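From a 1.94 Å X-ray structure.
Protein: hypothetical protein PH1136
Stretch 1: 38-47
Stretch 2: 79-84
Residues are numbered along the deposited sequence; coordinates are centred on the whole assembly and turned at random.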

# COMPACT_ATOMS: atom_id res chain seq x y z
N MSE A 38 -11.87 -10.73 6.45
CA MSE A 38 -10.83 -10.87 5.43
C MSE A 38 -10.42 -12.33 5.18
O MSE A 38 -9.61 -12.60 4.29
CB MSE A 38 -9.57 -10.09 5.87
CG MSE A 38 -9.66 -8.58 5.75
SE MSE A 38 -8.22 -7.67 6.44
CE MSE A 38 -7.00 -8.39 5.81
N LYS A 39 -10.95 -13.25 5.98
CA LYS A 39 -10.61 -14.66 5.84
C LYS A 39 -11.23 -15.34 4.62
O LYS A 39 -12.24 -14.91 4.11
CB LYS A 39 -11.03 -15.43 7.10
CG LYS A 39 -12.52 -15.67 7.22
CD LYS A 39 -12.87 -16.33 8.55
CE LYS A 39 -14.37 -16.52 8.70
NZ LYS A 39 -15.09 -15.25 8.41
N VAL A 40 -10.60 -16.41 4.16
CA VAL A 40 -11.12 -17.16 3.03
C VAL A 40 -11.50 -18.59 3.43
O VAL A 40 -12.14 -19.29 2.66
CB VAL A 40 -10.12 -17.21 1.85
CG1 VAL A 40 -9.74 -15.79 1.43
CG2 VAL A 40 -8.89 -18.02 2.22
N ASP A 41 -11.13 -19.01 4.63
CA ASP A 41 -11.45 -20.38 5.08
C ASP A 41 -11.49 -20.44 6.60
O ASP A 41 -11.26 -19.42 7.26
CB ASP A 41 -10.41 -21.38 4.54
CG ASP A 41 -8.99 -21.02 4.95
OD1 ASP A 41 -8.07 -21.26 4.13
OD2 ASP A 41 -8.79 -20.53 6.08
N GLU A 42 -11.78 -21.62 7.14
CA GLU A 42 -11.88 -21.79 8.60
C GLU A 42 -10.55 -21.76 9.32
O GLU A 42 -10.51 -21.63 10.54
CB GLU A 42 -12.58 -23.12 8.95
CG GLU A 42 -12.91 -24.01 7.77
CD GLU A 42 -13.03 -25.48 8.16
OE1 GLU A 42 -11.98 -26.15 8.32
OE2 GLU A 42 -14.17 -25.97 8.33
N LYS A 43 -9.46 -21.89 8.57
CA LYS A 43 -8.14 -21.87 9.18
C LYS A 43 -7.68 -20.44 9.43
O LYS A 43 -6.62 -20.21 10.04
CB LYS A 43 -7.12 -22.60 8.30
CG LYS A 43 -7.28 -24.12 8.30
CD LYS A 43 -8.65 -24.57 7.82
CE LYS A 43 -8.76 -26.09 7.80
NZ LYS A 43 -8.47 -26.68 9.14
N GLY A 44 -8.46 -19.47 8.96
CA GLY A 44 -8.13 -18.08 9.19
C GLY A 44 -7.21 -17.44 8.17
O GLY A 44 -6.63 -16.39 8.43
N LEU A 45 -7.07 -18.06 7.00
CA LEU A 45 -6.21 -17.52 5.97
C LEU A 45 -6.81 -16.22 5.42
O LEU A 45 -7.97 -16.19 5.01
CB LEU A 45 -6.01 -18.55 4.85
CG LEU A 45 -5.20 -18.14 3.62
CD1 LEU A 45 -3.75 -17.83 4.04
CD2 LEU A 45 -5.22 -19.29 2.60
N VAL A 46 -6.03 -15.15 5.46
CA VAL A 46 -6.46 -13.85 4.95
C VAL A 46 -6.28 -13.77 3.43
O VAL A 46 -5.25 -14.14 2.88
CB VAL A 46 -5.66 -12.71 5.62
CG1 VAL A 46 -6.01 -11.36 4.94
CG2 VAL A 46 -6.01 -12.64 7.11
N HIS A 47 -7.31 -13.28 2.76
CA HIS A 47 -7.23 -13.17 1.31
C HIS A 47 -6.14 -12.19 0.89
O HIS A 47 -6.03 -11.09 1.44
CB HIS A 47 -8.59 -12.71 0.76
CG HIS A 47 -8.70 -12.80 -0.73
ND1 HIS A 47 -8.33 -13.91 -1.44
CD2 HIS A 47 -9.15 -11.90 -1.64
CE1 HIS A 47 -8.55 -13.70 -2.72
NE2 HIS A 47 -9.04 -12.49 -2.87
N LYS A 79 4.69 -15.03 2.21
CA LYS A 79 4.23 -15.78 3.40
C LYS A 79 2.74 -15.59 3.59
O LYS A 79 2.23 -14.49 3.36
CB LYS A 79 4.92 -15.27 4.67
CG LYS A 79 6.39 -15.60 4.79
CD LYS A 79 6.89 -15.08 6.13
CE LYS A 79 8.15 -15.81 6.58
NZ LYS A 79 9.25 -15.63 5.60
N PRO A 80 2.01 -16.64 4.01
CA PRO A 80 0.57 -16.54 4.22
C PRO A 80 0.25 -15.62 5.39
O PRO A 80 1.01 -15.55 6.35
CB PRO A 80 0.15 -17.99 4.47
CG PRO A 80 1.36 -18.54 5.24
CD PRO A 80 2.51 -17.98 4.41
N VAL A 81 -0.87 -14.91 5.30
CA VAL A 81 -1.26 -14.00 6.37
C VAL A 81 -2.47 -14.60 7.06
O VAL A 81 -3.39 -15.09 6.40
CB VAL A 81 -1.61 -12.58 5.79
CG1 VAL A 81 -2.23 -11.70 6.87
CG2 VAL A 81 -0.35 -11.92 5.26
N LYS A 82 -2.47 -14.56 8.38
CA LYS A 82 -3.56 -15.13 9.16
C LYS A 82 -4.34 -14.04 9.89
O LYS A 82 -3.76 -13.06 10.33
CB LYS A 82 -2.97 -16.16 10.15
CG LYS A 82 -3.53 -16.11 11.55
CD LYS A 82 -2.77 -17.05 12.50
CE LYS A 82 -3.11 -18.51 12.23
NZ LYS A 82 -4.56 -18.79 12.43
N VAL A 83 -5.65 -14.20 10.02
CA VAL A 83 -6.46 -13.19 10.72
C VAL A 83 -5.83 -12.94 12.08
O VAL A 83 -5.47 -13.88 12.78
CB VAL A 83 -7.91 -13.66 10.95
CG1 VAL A 83 -8.58 -12.79 12.02
CG2 VAL A 83 -8.69 -13.57 9.64
N GLY A 84 -5.70 -11.67 12.45
CA GLY A 84 -5.07 -11.34 13.71
C GLY A 84 -3.67 -10.78 13.49
O GLY A 84 -3.12 -10.13 14.37
O HOH W 1 -5.33 -21.88 11.40
O HOH W 2 -2.39 -14.55 2.97

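Val83, Val46 and Val81 cover the most surface in this contact between residues 38-47 and 79-84, and the backbone bonds that tie the stretches together run through the same three residues. Leu45 and Lys82 face each other with their CA atoms 4.8 Å apart and form a single beta bridge. The two hydrogen bonds of the bridge lie on residues to either side of this pair in sequence: Val83 N donates to Gly44 O (2.9 Å, 163° at the hydrogen) and Val46 N donates to Val81 O (2.8 Å, 169°). Both are short and nearly straight. Gly44 O also receives a CA-H...O contact from Lys82 CA at 3.4 Å.

The valine side chains close over this backbone link. Val46 points its CA-to-CB bond toward the other stretch and is buried; its CB lies 3.8 Å from Val81 CG1, while its CG2 lies 3.8 Å from Val83 CG2 and 3.3 Å from Val83 N. One branched side chain thus packs against two valines that alternate with Lys82. Val83, directed sideways, extends the apolar patch to Lys39, whose CB is 3.9 Å from Val83 CG2 before the rest of the lysine leads away. Past the direct bonds, water 2 continues the link, donating to Val46 O (2.9 Å) and accepting from Val81 N (2.8 Å).

Leu45 and Lys82 start their side chains away from the opposing stretch. The end of Leu45 nevertheless comes back, placing CD1 3.9 Å from Pro80 CB and 3.6 Å from Val81 O. Lys82 NZ makes a weak hydrogen bond to Lys43 O at 3.5 Å; water 1 joins the same two atoms, donating to Lys43 O at 2.5 Å and accepting weakly from Lys82 NZ at 3.3 Å.

A type I turn from Asp41 to Gly44 presents the Gly44 carbonyl. Its backbone bond, Gly44 N to Asp41 O, is 3.3 Å long, and Asp41 OD2 braces the loop by accepting from Leu45 N at 3.1 Å (167°) and, weakly, from Lys43 N at 2.9 Å (123°). Gly44 has phi/psi of 87/17, where a CB would be jammed against the carbonyl O of Lys43; an ideal CB would also lie 3.6 Å from Lys82 NZ. Beyond the turn, Val40 N donates to Leu45 O and His47 N to Met38 O, both at 2.8 Å, so the segment that meets Val81 and Val83 is also held within its own stretch.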